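Phycocyanobilin lyase subunit alpha (Nostoc sp. PCC 7120, PDB 5N3U) probably serves, together with its partner CpcF, as the lyase that attaches the phycocyanobilin chromophore to the alpha subunit of phycocyanin. Local coordinates at residues S111-K116 with L155-A160; V151-G156 with Q179-R184; G159-I164 with Y187-E192; P174-Q179 with L208-V213. One frame throughout, in Å; residues are numbered along the deposited sequence. Where two conformers were deposited one is given.

Contact 1. Residues S111-K116 with L155-A160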
loop_
_atom_site.group_PDB
_atom_site.type_symbol
_atom_site.label_atom_id
_atom_site.label_comp_id
_atom_site.label_asym_id
_atom_site.label_seq_id
_atom_site.Cartn_x
_atom_site.Cartn_y
_atom_site.Cartn_z
ATOM N N SER A 111 19.300 -14.712 -3.777
ATOM C CA SER A 111 19.342 -15.149 -2.376
ATOM C C SER A 111 20.759 -15.416 -1.876
ATOM O O SER A 111 21.070 -15.082 -0.775
ATOM C CB SER A 111 18.451 -16.390 -2.258
ATOM O OG SER A 111 17.124 -15.935 -2.428
ATOM N N LEU A 112 21.633 -15.950 -2.709
ATOM C CA LEU A 112 23.035 -16.125 -2.351
ATOM C C LEU A 112 23.705 -14.794 -2.141
ATOM O O LEU A 112 24.548 -14.668 -1.259
ATOM C CB LEU A 112 23.742 -16.955 -3.386
ATOM C CG LEU A 112 23.305 -18.402 -3.351
ATOM C CD1 LEU A 112 23.717 -19.155 -4.581
ATOM C CD2 LEU A 112 23.885 -19.160 -2.139
ATOM N N GLU A 113 23.345 -13.764 -2.914
ATOM C CA GLU A 113 23.853 -12.421 -2.622
ATOM C C GLU A 113 23.397 -11.934 -1.189
ATOM O O GLU A 113 24.137 -11.238 -0.531
ATOM C CB GLU A 113 23.331 -11.467 -3.658
ATOM C CG GLU A 113 23.843 -10.020 -3.576
ATOM C CD GLU A 113 23.180 -9.118 -2.532
ATOM O OE1 GLU A 113 22.005 -9.363 -2.077
ATOM O OE2 GLU A 113 23.894 -8.147 -2.128
ATOM N N MET A 114 22.183 -12.237 -0.774
ATOM C CA MET A 114 21.655 -11.827 0.491
ATOM C C MET A 114 22.299 -12.602 1.612
ATOM O O MET A 114 22.624 -12.030 2.663
ATOM C CB MET A 114 20.146 -11.990 0.526
ATOM C CG MET A 114 19.420 -11.070 -0.420
ATOM S SD MET A 114 17.622 -11.430 -0.348
ATOM C CE MET A 114 17.294 -10.672 1.153
ATOM N N LEU A 115 22.607 -13.863 1.374
ATOM C CA LEU A 115 23.207 -14.703 2.455
ATOM C C LEU A 115 24.691 -14.477 2.636
ATOM O O LEU A 115 25.208 -14.790 3.689
ATOM C CB LEU A 115 22.927 -16.137 2.190
ATOM C CG LEU A 115 21.467 -16.515 2.270
ATOM C CD1 LEU A 115 21.097 -17.870 1.758
ATOM C CD2 LEU A 115 20.974 -16.378 3.678
ATOM N N LYS A 116 25.390 -13.942 1.626
ATOM C CA LYS A 116 26.794 -13.536 1.725
ATOM C C LYS A 116 27.752 -14.693 1.953
ATOM O O LYS A 116 28.818 -14.470 2.441
ATOM C CB LYS A 116 27.122 -12.517 2.855
ATOM C CG LYS A 116 26.252 -11.369 3.105
ATOM C CD LYS A 116 26.269 -10.347 2.063
ATOM C CE LYS A 116 25.219 -9.271 2.419
ATOM N NZ LYS A 116 24.474 -8.920 1.150
ATOM N N LEU A 155 28.743 -12.075 -6.416
ATOM C CA LEU A 155 30.168 -12.286 -6.346
ATOM C C LEU A 155 30.849 -11.127 -5.595
ATOM O O LEU A 155 31.756 -11.373 -4.796
ATOM C CB LEU A 155 30.815 -12.383 -7.743
ATOM C CG LEU A 155 30.504 -13.721 -8.408
ATOM C CD1 LEU A 155 30.835 -13.623 -9.860
ATOM C CD2 LEU A 155 31.236 -14.857 -7.768
ATOM N N GLY A 156 30.328 -9.930 -5.782
ATOM C CA GLY A 156 30.775 -8.813 -4.940
ATOM C C GLY A 156 30.514 -8.961 -3.477
ATOM O O GLY A 156 31.426 -8.755 -2.610
ATOM N N ALA A 157 29.289 -9.371 -3.196
ATOM C CA ALA A 157 28.798 -9.498 -1.809
ATOM C C ALA A 157 29.491 -10.567 -1.046
ATOM O O ALA A 157 29.677 -10.407 0.132
ATOM C CB ALA A 157 27.291 -9.701 -1.734
ATOM N N ILE A 158 29.897 -11.641 -1.692
ATOM C CA ILE A 158 30.597 -12.707 -1.016
ATOM C C ILE A 158 32.091 -12.548 -0.986
ATOM O O ILE A 158 32.793 -13.442 -0.485
ATOM C CB ILE A 158 30.200 -14.091 -1.525
ATOM C CG1 ILE A 158 30.829 -14.350 -2.899
ATOM C CG2 ILE A 158 28.680 -14.214 -1.510
ATOM C CD1 ILE A 158 30.401 -15.586 -3.596
ATOM N N GLY A 159 32.620 -11.456 -1.523
ATOM C CA GLY A 159 34.042 -11.220 -1.442
ATOM C C GLY A 159 34.896 -12.122 -2.335
ATOM O O GLY A 159 36.038 -12.390 -2.006
ATOM N N ALA A 160 34.395 -12.531 -3.514
ATOM C CA ALA A 160 35.138 -13.407 -4.388
ATOM C C ALA A 160 36.134 -12.649 -5.239
ATOM O O ALA A 160 35.895 -12.412 -6.468
ATOM C CB ALA A 160 34.169 -14.141 -5.299
#

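Contact 2. Residues V151-G156 with Q179-R184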
loop_
_atom_site.group_PDB
_atom_site.type_symbol
_atom_site.label_atom_id
_atom_site.label_comp_id
_atom_site.label_asym_id
_atom_site.label_seq_id
_atom_site.Cartn_x
_atom_site.Cartn_y
_atom_site.Cartn_z
ATOM N N VAL A 151 24.223 -12.392 -10.478
ATOM C CA VAL A 151 25.453 -13.153 -10.297
ATOM C C VAL A 151 26.634 -12.226 -9.935
ATOM O O VAL A 151 27.467 -12.514 -9.046
ATOM C CB VAL A 151 25.823 -13.972 -11.560
ATOM C CG1 VAL A 151 27.265 -14.445 -11.556
ATOM C CG2 VAL A 151 24.837 -15.160 -11.736
ATOM N N LEU A 152 26.719 -11.139 -10.660
ATOM C CA LEU A 152 27.806 -10.173 -10.403
ATOM C C LEU A 152 27.617 -9.568 -8.991
ATOM O O LEU A 152 28.553 -9.458 -8.247
ATOM C CB LEU A 152 27.737 -9.050 -11.431
ATOM C CG LEU A 152 28.201 -9.489 -12.846
ATOM C CD1 LEU A 152 27.715 -8.529 -13.881
ATOM C CD2 LEU A 152 29.684 -9.826 -12.915
ATOM N N GLU A 153 26.430 -9.145 -8.674
ATOM C CA GLU A 153 26.165 -8.593 -7.350
ATOM C C GLU A 153 26.542 -9.635 -6.318
ATOM O O GLU A 153 27.201 -9.316 -5.309
ATOM C CB GLU A 153 24.701 -8.272 -7.199
ATOM C CG GLU A 153 24.346 -7.005 -7.906
ATOM C CD GLU A 153 22.924 -6.573 -7.662
ATOM O OE1 GLU A 153 22.099 -7.375 -7.135
ATOM O OE2 GLU A 153 22.620 -5.415 -8.021
ATOM N N ALA A 154 26.120 -10.892 -6.537
ATOM C CA ALA A 154 26.461 -11.922 -5.547
ATOM C C ALA A 154 27.969 -12.135 -5.335
ATOM O O ALA A 154 28.467 -12.293 -4.204
ATOM C CB ALA A 154 25.800 -13.223 -5.936
ATOM N N LEU A 155 28.743 -12.075 -6.416
ATOM C CA LEU A 155 30.168 -12.286 -6.346
ATOM C C LEU A 155 30.849 -11.127 -5.595
ATOM O O LEU A 155 31.756 -11.373 -4.796
ATOM C CB LEU A 155 30.815 -12.383 -7.743
ATOM C CG LEU A 155 30.504 -13.721 -8.408
ATOM C CD1 LEU A 155 30.835 -13.623 -9.860
ATOM C CD2 LEU A 155 31.236 -14.857 -7.768
ATOM N N GLY A 156 30.328 -9.930 -5.782
ATOM C CA GLY A 156 30.775 -8.813 -4.940
ATOM C C GLY A 156 30.514 -8.961 -3.477
ATOM O O GLY A 156 31.426 -8.755 -2.610
ATOM N N GLN A 179 25.955 -3.396 -16.348
ATOM C CA GLN A 179 27.122 -2.544 -16.063
ATOM C C GLN A 179 27.121 -2.015 -14.646
ATOM O O GLN A 179 28.193 -1.917 -14.025
ATOM C CB GLN A 179 27.128 -1.354 -17.017
ATOM C CG GLN A 179 27.323 -1.761 -18.419
ATOM C CD GLN A 179 27.253 -0.570 -19.359
ATOM O OE1 GLN A 179 26.255 0.135 -19.435
ATOM N NE2 GLN A 179 28.317 -0.363 -20.071
ATOM N N CYS A 180 25.948 -1.667 -14.149
ATOM C CA CYS A 180 25.785 -1.187 -12.784
ATOM C C CYS A 180 26.178 -2.240 -11.766
ATOM O O CYS A 180 26.900 -1.968 -10.778
ATOM C CB CYS A 180 24.355 -0.743 -12.605
ATOM S SG CYS A 180 23.963 0.094 -11.072
ATOM N N ALA A 181 25.701 -3.490 -11.991
ATOM C CA ALA A 181 26.101 -4.563 -11.142
ATOM C C ALA A 181 27.603 -4.820 -11.140
ATOM O O ALA A 181 28.184 -5.137 -10.074
ATOM C CB ALA A 181 25.304 -5.773 -11.519
ATOM N N ALA A 182 28.253 -4.742 -12.334
ATOM C CA ALA A 182 29.676 -4.934 -12.451
ATOM C C ALA A 182 30.408 -3.788 -11.700
ATOM O O ALA A 182 31.372 -4.047 -10.996
ATOM C CB ALA A 182 30.095 -4.957 -13.905
ATOM N N ALA A 183 29.865 -2.575 -11.764
ATOM C CA ALA A 183 30.447 -1.436 -10.977
ATOM C C ALA A 183 30.379 -1.654 -9.518
ATOM O O ALA A 183 31.353 -1.548 -8.778
ATOM C CB ALA A 183 29.779 -0.170 -11.347
ATOM N N ARG A 184 29.224 -2.139 -9.068
ATOM C CA ARG A 184 29.131 -2.536 -7.682
ATOM C C ARG A 184 30.024 -3.583 -7.221
ATOM O O ARG A 184 30.693 -3.470 -6.168
ATOM C CB ARG A 184 27.664 -2.926 -7.367
ATOM C CG ARG A 184 27.445 -3.410 -5.969
ATOM C CD ARG A 184 26.148 -4.173 -6.074
ATOM N NE ARG A 184 25.357 -4.489 -4.888
ATOM C CZ ARG A 184 25.537 -5.484 -4.061
ATOM N NH1 ARG A 184 26.636 -6.295 -4.090
ATOM N NH2 ARG A 184 24.609 -5.611 -3.111
#

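Contact 3. Residues G159-I164 with Y187-E192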
loop_
_atom_site.group_PDB
_atom_site.type_symbol
_atom_site.label_atom_id
_atom_site.label_comp_id
_atom_site.label_asym_id
_atom_site.label_seq_id
_atom_site.Cartn_x
_atom_site.Cartn_y
_atom_site.Cartn_z
ATOM N N GLY A 159 32.620 -11.456 -1.523
ATOM C CA GLY A 159 34.042 -11.220 -1.442
ATOM C C GLY A 159 34.896 -12.122 -2.335
ATOM O O GLY A 159 36.038 -12.390 -2.006
ATOM N N ALA A 160 34.395 -12.531 -3.514
ATOM C CA ALA A 160 35.138 -13.407 -4.388
ATOM C C ALA A 160 36.134 -12.649 -5.239
ATOM O O ALA A 160 35.895 -12.412 -6.468
ATOM C CB ALA A 160 34.169 -14.141 -5.299
ATOM N N THR A 161 37.254 -12.274 -4.639
ATOM C CA THR A 161 38.261 -11.504 -5.355
ATOM C C THR A 161 38.922 -12.184 -6.552
ATOM O O THR A 161 39.326 -11.521 -7.505
ATOM C CB THR A 161 39.361 -11.019 -4.389
ATOM O OG1 THR A 161 39.812 -12.144 -3.629
ATOM C CG2 THR A 161 38.797 -9.930 -3.522
ATOM N N ASP A 162 38.979 -13.497 -6.541
ATOM C CA ASP A 162 39.472 -14.223 -7.709
ATOM C C ASP A 162 38.663 -13.976 -8.950
ATOM O O ASP A 162 39.164 -14.145 -10.000
ATOM C CB ASP A 162 39.373 -15.710 -7.526
ATOM C CG ASP A 162 40.362 -16.243 -6.540
ATOM O OD1 ASP A 162 41.413 -15.603 -6.308
ATOM O OD2 ASP A 162 40.059 -17.337 -6.005
ATOM N N ALA A 163 37.436 -13.509 -8.824
ATOM C CA ALA A 163 36.587 -13.310 -9.980
ATOM C C ALA A 163 36.763 -11.986 -10.639
ATOM O O ALA A 163 36.134 -11.736 -11.677
ATOM C CB ALA A 163 35.104 -13.505 -9.569
ATOM N N ILE A 164 37.525 -11.078 -10.038
ATOM C CA ILE A 164 37.713 -9.743 -10.611
ATOM C C ILE A 164 37.946 -9.706 -12.097
ATOM O O ILE A 164 37.283 -8.973 -12.770
ATOM C CB ILE A 164 38.833 -8.954 -9.876
ATOM C CG1 ILE A 164 38.301 -8.517 -8.512
ATOM C CG2 ILE A 164 39.298 -7.734 -10.694
ATOM C CD1 ILE A 164 39.381 -8.101 -7.491
ATOM N N TYR A 187 33.740 -2.309 -7.175
ATOM C CA TYR A 187 33.992 -1.555 -5.953
ATOM C C TYR A 187 34.135 -2.423 -4.706
ATOM O O TYR A 187 35.085 -2.304 -3.901
ATOM C CB TYR A 187 32.953 -0.511 -5.745
ATOM C CG TYR A 187 33.351 0.369 -4.549
ATOM C CD1 TYR A 187 32.989 0.017 -3.238
ATOM C CD2 TYR A 187 34.114 1.501 -4.736
ATOM C CE1 TYR A 187 33.368 0.811 -2.150
ATOM C CE2 TYR A 187 34.500 2.301 -3.659
ATOM C CZ TYR A 187 34.140 1.947 -2.377
ATOM O OH TYR A 187 34.511 2.704 -1.291
ATOM N N GLN A 188 33.224 -3.374 -4.520
ATOM C CA GLN A 188 33.328 -4.212 -3.371
ATOM C C GLN A 188 34.546 -4.984 -3.322
ATOM O O GLN A 188 35.111 -5.158 -2.266
ATOM C CB GLN A 188 32.124 -5.173 -3.237
ATOM C CG GLN A 188 30.870 -4.486 -2.912
ATOM C CD GLN A 188 29.679 -5.486 -2.853
ATOM O OE1 GLN A 188 29.294 -6.094 -3.854
ATOM N NE2 GLN A 188 29.107 -5.605 -1.740
ATOM N N LEU A 189 35.010 -5.474 -4.454
ATOM C CA LEU A 189 36.153 -6.324 -4.475
ATOM C C LEU A 189 37.502 -5.607 -4.559
ATOM O O LEU A 189 38.494 -6.216 -4.201
ATOM C CB LEU A 189 36.093 -7.295 -5.639
ATOM C CG LEU A 189 34.824 -8.198 -5.555
ATOM C CD1 LEU A 189 34.613 -9.013 -6.825
ATOM C CD2 LEU A 189 34.951 -9.169 -4.396
ATOM N N THR A 190 37.542 -4.410 -5.081
ATOM C CA THR A 190 38.784 -3.638 -5.125
ATOM C C THR A 190 38.855 -2.358 -4.248
ATOM O O THR A 190 39.933 -1.783 -4.076
ATOM C CB THR A 190 39.041 -3.117 -6.577
ATOM O OG1 THR A 190 38.151 -2.064 -6.888
ATOM C CG2 THR A 190 38.956 -4.201 -7.648
ATOM N N GLN A 191 37.709 -1.855 -3.803
ATOM C CA GLN A 191 37.578 -0.609 -3.083
ATOM C C GLN A 191 38.061 0.615 -3.861
ATOM O O GLN A 191 38.335 1.620 -3.273
ATOM C CB GLN A 191 38.298 -0.756 -1.735
ATOM C CG GLN A 191 37.646 -1.817 -0.853
ATOM C CD GLN A 191 36.231 -1.386 -0.493
ATOM O OE1 GLN A 191 35.222 -1.904 -1.009
ATOM N NE2 GLN A 191 36.140 -0.440 0.371
ATOM N N GLU A 192 38.084 0.573 -5.191
ATOM C CA GLU A 192 38.527 1.740 -5.980
ATOM C C GLU A 192 37.416 2.714 -6.236
ATOM O O GLU A 192 36.419 2.369 -6.854
ATOM C CB GLU A 192 39.057 1.287 -7.335
ATOM C CG GLU A 192 40.314 0.527 -7.208
ATOM C CD GLU A 192 41.497 1.429 -6.984
ATOM O OE1 GLU A 192 41.356 2.671 -7.112
ATOM O OE2 GLU A 192 42.524 0.884 -6.631
#

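Contact 4. Residues P174-Q179 with L208-V213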
loop_
_atom_site.group_PDB
_atom_site.type_symbol
_atom_site.label_atom_id
_atom_site.label_comp_id
_atom_site.label_asym_id
_atom_site.label_seq_id
_atom_site.Cartn_x
_atom_site.Cartn_y
_atom_site.Cartn_z
ATOM N N PRO A 174 26.524 -4.363 -22.944
ATOM C CA PRO A 174 25.552 -3.446 -23.553
ATOM C C PRO A 174 24.346 -3.065 -22.681
ATOM O O PRO A 174 23.786 -2.034 -22.860
ATOM C CB PRO A 174 24.987 -4.250 -24.726
ATOM C CG PRO A 174 25.873 -5.413 -24.948
ATOM C CD PRO A 174 26.771 -5.571 -23.774
ATOM N N VAL A 175 23.925 -3.943 -21.770
ATOM C CA VAL A 175 22.845 -3.691 -20.828
ATOM C C VAL A 175 23.218 -2.890 -19.589
ATOM O O VAL A 175 24.069 -3.274 -18.822
ATOM C CB VAL A 175 22.115 -5.029 -20.422
ATOM C CG1 VAL A 175 21.016 -4.764 -19.377
ATOM C CG2 VAL A 175 21.573 -5.722 -21.690
ATOM N N SER A 176 22.502 -1.792 -19.376
ATOM C CA SER A 176 22.847 -0.828 -18.322
ATOM C C SER A 176 22.817 -1.433 -16.927
ATOM O O SER A 176 23.671 -1.136 -16.138
ATOM C CB SER A 176 21.843 0.353 -18.291
ATOM O OG SER A 176 22.232 1.233 -19.269
ATOM N N ARG A 177 21.836 -2.300 -16.668
ATOM C CA ARG A 177 21.752 -2.974 -15.391
ATOM C C ARG A 177 22.874 -3.856 -15.122
ATOM O O ARG A 177 23.317 -3.981 -13.971
ATOM C CB ARG A 177 20.402 -3.731 -15.300
ATOM C CG ARG A 177 19.287 -2.652 -15.110
ATOM C CD ARG A 177 17.853 -3.218 -15.052
ATOM N NE ARG A 177 17.720 -4.012 -13.825
ATOM C CZ ARG A 177 16.981 -3.751 -12.750
ATOM N NH1 ARG A 177 16.122 -2.732 -12.674
ATOM N NH2 ARG A 177 17.099 -4.578 -11.723
ATOM N N VAL A 178 23.394 -4.509 -16.155
ATOM C CA VAL A 178 24.581 -5.368 -15.992
ATOM C C VAL A 178 25.833 -4.525 -15.669
ATOM O O VAL A 178 26.697 -4.904 -14.853
ATOM C CB VAL A 178 24.750 -6.247 -17.223
ATOM C CG1 VAL A 178 26.001 -7.000 -17.165
ATOM C CG2 VAL A 178 23.497 -7.179 -17.357
ATOM N N GLN A 179 25.955 -3.396 -16.348
ATOM C CA GLN A 179 27.122 -2.544 -16.063
ATOM C C GLN A 179 27.121 -2.015 -14.646
ATOM O O GLN A 179 28.193 -1.917 -14.025
ATOM C CB GLN A 179 27.128 -1.354 -17.017
ATOM C CG GLN A 179 27.323 -1.761 -18.419
ATOM C CD GLN A 179 27.253 -0.570 -19.359
ATOM O OE1 GLN A 179 26.255 0.135 -19.435
ATOM N NE2 GLN A 179 28.317 -0.363 -20.071
ATOM N N LEU A 208 14.681 6.133 -13.689
ATOM C CA LEU A 208 14.276 5.912 -12.312
ATOM C C LEU A 208 14.621 4.585 -11.689
ATOM O O LEU A 208 15.212 4.559 -10.640
ATOM C CB LEU A 208 12.789 6.201 -12.111
ATOM C CG LEU A 208 12.232 6.024 -10.694
ATOM C CD1 LEU A 208 12.948 6.895 -9.686
ATOM C CD2 LEU A 208 10.739 6.242 -10.600
ATOM N N ASN A 209 14.274 3.476 -12.341
ATOM C CA ASN A 209 14.598 2.142 -11.822
ATOM C C ASN A 209 16.071 1.952 -11.597
ATOM O O ASN A 209 16.478 1.242 -10.731
ATOM C CB ASN A 209 14.271 1.025 -12.805
ATOM C CG ASN A 209 12.922 1.147 -13.398
ATOM O OD1 ASN A 209 11.934 0.860 -12.751
ATOM N ND2 ASN A 209 12.866 1.560 -14.641
ATOM N N LEU A 210 16.852 2.587 -12.423
ATOM C CA LEU A 210 18.297 2.464 -12.391
ATOM C C LEU A 210 18.790 3.267 -11.200
ATOM O O LEU A 210 19.646 2.840 -10.495
ATOM C CB LEU A 210 18.929 2.980 -13.668
ATOM C CG LEU A 210 19.516 1.864 -14.514
ATOM C CD1 LEU A 210 20.178 2.357 -15.774
ATOM C CD2 LEU A 210 20.491 1.082 -13.683
ATOM N N ARG A 211 18.227 4.446 -11.006
ATOM C CA ARG A 211 18.523 5.243 -9.810
ATOM C C ARG A 211 18.269 4.444 -8.531
ATOM O O ARG A 211 19.093 4.418 -7.587
ATOM C CB ARG A 211 17.715 6.542 -9.867
ATOM C CG ARG A 211 18.035 7.413 -11.045
ATOM C CD ARG A 211 17.730 8.904 -10.895
ATOM N NE ARG A 211 16.312 9.163 -10.887
ATOM C CZ ARG A 211 15.514 9.363 -11.927
ATOM N NH1 ARG A 211 15.957 9.431 -13.158
ATOM N NH2 ARG A 211 14.215 9.522 -11.701
ATOM N N ARG A 212 17.198 3.660 -8.503
ATOM C CA ARG A 212 16.888 2.879 -7.330
ATOM C C ARG A 212 17.894 1.823 -7.090
ATOM O O ARG A 212 18.333 1.577 -5.974
ATOM C CB ARG A 212 15.460 2.262 -7.395
ATOM C CG ARG A 212 14.339 3.284 -7.484
ATOM C CD ARG A 212 13.062 2.492 -7.741
ATOM N NE ARG A 212 11.860 3.280 -7.640
ATOM C CZ ARG A 212 10.686 2.942 -8.198
ATOM N NH1 ARG A 212 10.576 1.873 -8.966
ATOM N NH2 ARG A 212 9.636 3.673 -7.998
ATOM N N VAL A 213 18.276 1.160 -8.141
ATOM C CA VAL A 213 19.323 0.152 -8.066
ATOM C C VAL A 213 20.660 0.788 -7.600
ATOM O O VAL A 213 21.323 0.244 -6.712
ATOM C CB VAL A 213 19.512 -0.526 -9.443
ATOM C CG1 VAL A 213 20.849 -1.239 -9.497
ATOM C CG2 VAL A 213 18.339 -1.503 -9.655
#

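Contact 1. Residues S111-K116 with L155-A160
The methyl group of Ala157 is directed at the last turn of helix 102-115 and meets it where Glu113 and Lys116 come together. Its CB lies 3.7 Å from the backbone O of Glu113 and 3.8 Å from the carboxylate atom OE2 of the same residue. Lys116 reaches the methyl from its aliphatic part, with CD 4.0 Å from Ala157 CB. The lysine then folds back on its own helix: NZ donates to Glu113 O at 2.9 Å, the C=O...donor angle being 148° with the donor tilted 22° from the carbonyl plane. NZ also forms a salt bridge with Glu113 OE2 at 3.4 Å, and both Glu113 groups that hold the lysine thus border the alanine methyl. The carboxylate has a second positive partner in Arg184, which is likely to steady it further. This is the packing of one helix end against another in an alpha-solenoid of HEAT repeats, where helices 102-115 and 148-157 both finish at the contact. Lys116 leaves helical geometry with positive phi, while Gly159 ends the other helix in a Schellman motif. Beside the alanine, Ile158 turns its two branches to different tasks. With CG1 between the backbone N and the carbonyl carbon (chi1 75°), CG2 is left to face the neighbouring helix end, 3.6 Å from Lys116 C and 4.2 Å from Leu112 O. The rest of Ile158 leads away from this meeting and packs on Ala121 and Leu124 of helix 121-126.

Contact 2. Residues V151-G156 with Q179-R184
Arg184 sets its CG anti to the backbone N (chi1 178°) and runs extended to NE toward helix 148-157, while Glu153 holds CG anti to its own carbonyl carbon (chi1 -77°), where it meets the arginine. The two side chains cross at about a right angle between neighbouring, nearly parallel helices of the HEAT-repeat solenoid. The short helical segments approach to 8.1 Å at their axes, with 7° between their directions, a close spacing that the small Ala181 permits. Its methyl CB enters between two side chains of the opposing helix, 4.1 Å from Leu152 CB and 3.9 Å from Glu153 CG. Farther along the leucine, CD1 reaches past this alanine to Ala182 CB at 4.3 Å. On the polar flank, Glu153 CG touches Arg184 CD at 3.8 Å and also lies over one face of the guanidinium. The charged groups stop short of a salt bridge: Glu153 OE2 is 4.3 Å from Arg184 NE and well out of the guanidinium plane. Arg184 instead bridges to Glu113 and, through NE, to Asp217, so its charge probably offsets some repulsion between Asp217 and nearby Glu153. Its terminal nitrogen NH1 lies 3.3 Å from Glu153 O, at an angle too poor for a hydrogen bond.

Contact 3. Residues G159-I164 with Y187-E192
Leu189 projects from the last turn of helix 176-190 into the bend at residues 159-164, and its CB and both methyls each find a neighbour there. CB starts against Ile164, 3.8 Å from CG1. With CG anti to the carbonyl carbon (chi1 -60°), the branch point extends toward the bend and its two methyls part there. CD1 comes to 3.7 Å from Ala160 O, whereas CD2 rests on the backbone just before it, 3.5 Å from Ala160 N and 3.6 Å from Gly159 C. The leucine fork therefore holds to main-chain atoms of a tight bend, in which Ala160 is the centre of an inverse gamma turn. Thr161 adds its methyl from the same bend, CG2 lying 3.8 Å from Leu189 O. Ile164 and Leu189 slide past each other in opposite directions, and Ile164 CD1 continues to Thr190 CG2 at 3.9 Å. An alanine at Ile164 lacks CG1 and CD1, and the loss would probably open a gap beside Leu189 CB and leave Thr190 CG2 without its apolar neighbour here. The hydroxyl of Thr190 is engaged otherwise: OG1 accepts from Glu192 N in an ST turn (3.1 Å, 154°) and is also hydrogen-bonded to Met186 O. The contact thus joins the end of one solenoid helix to the bend following helix 148-157; Ala160 and Ala163 rest on helix 121-126 on one flank, and Thr190 packs on Tyr195 of helix 193-203 on another.

Contact 4. Residues P174-Q179 with L208-V213
Ser176 and Arg177 meet Leu210 and Val213 in a surface contact made by van der Waals packing, where the first turns of helices 176-190 and 208-221 come alongside. The tightest approach is that of Ser176 CB to Leu210 CD1, at 3.6 Å. The other leucine methyl, CD2, lies 4.2 Å from Arg177 CG, the two side chains sliding past each other in opposite directions. Leu210 has a chi1 of -110°, close to an eclipsed arrangement, which suggests some torsional strain. Arg177 is bent at chi3 (67°), which turns NE out of line with the preceding carbons. Its guanidinium presents one face to Val213 CG2, which sits 3.9 Å from both NH1 and NH2, while Asn209 CB lies at the edge, 4.2 Å from NH1. A flat cation laid over an aliphatic methyl in this way keeps its N-H groups available around the rim, and here NH2 forms a salt bridge with Glu149. Both helices lie in the HEAT-repeat region, and the contact joins two helices of the alpha-solenoid that are separated in sequence by helix 193-203. Replacing Arg177 by alanine would probably leave Glu149 without its charged mate and uncover the Val213 methyl. Asn209 directs its amide to a different task, ND2 donating to OD1 of Asp207 just ahead of the helix. On the same turn, Arg212 reaches the partner subunit, the lyase beta chain, where NH1 forms a salt bridge with Asp72 of that chain and the side chain packs on its Tyr74.

In the fold
The four contacts differ in depth and in chemistry, and the two do not simply run together. Contact 2 is the buried one, where alanines allow close helix packing and an arginine is enclosed among acidic groups; contact 1, partly buried, is tied to it through the Glu113-Arg184 salt bridge. Contacts 3 and 4 lie at the surface, about 20 Å apart between centres. Helix 176-190 serves contacts 2, 3 and 4, meeting a different element near its start, middle and end, while helix 148-157 serves contacts 1 and 2. Contact 3 is essentially apolar, whereas contact 4 sets a guanidinium on aliphatic carbon and adjoins the subunit interface.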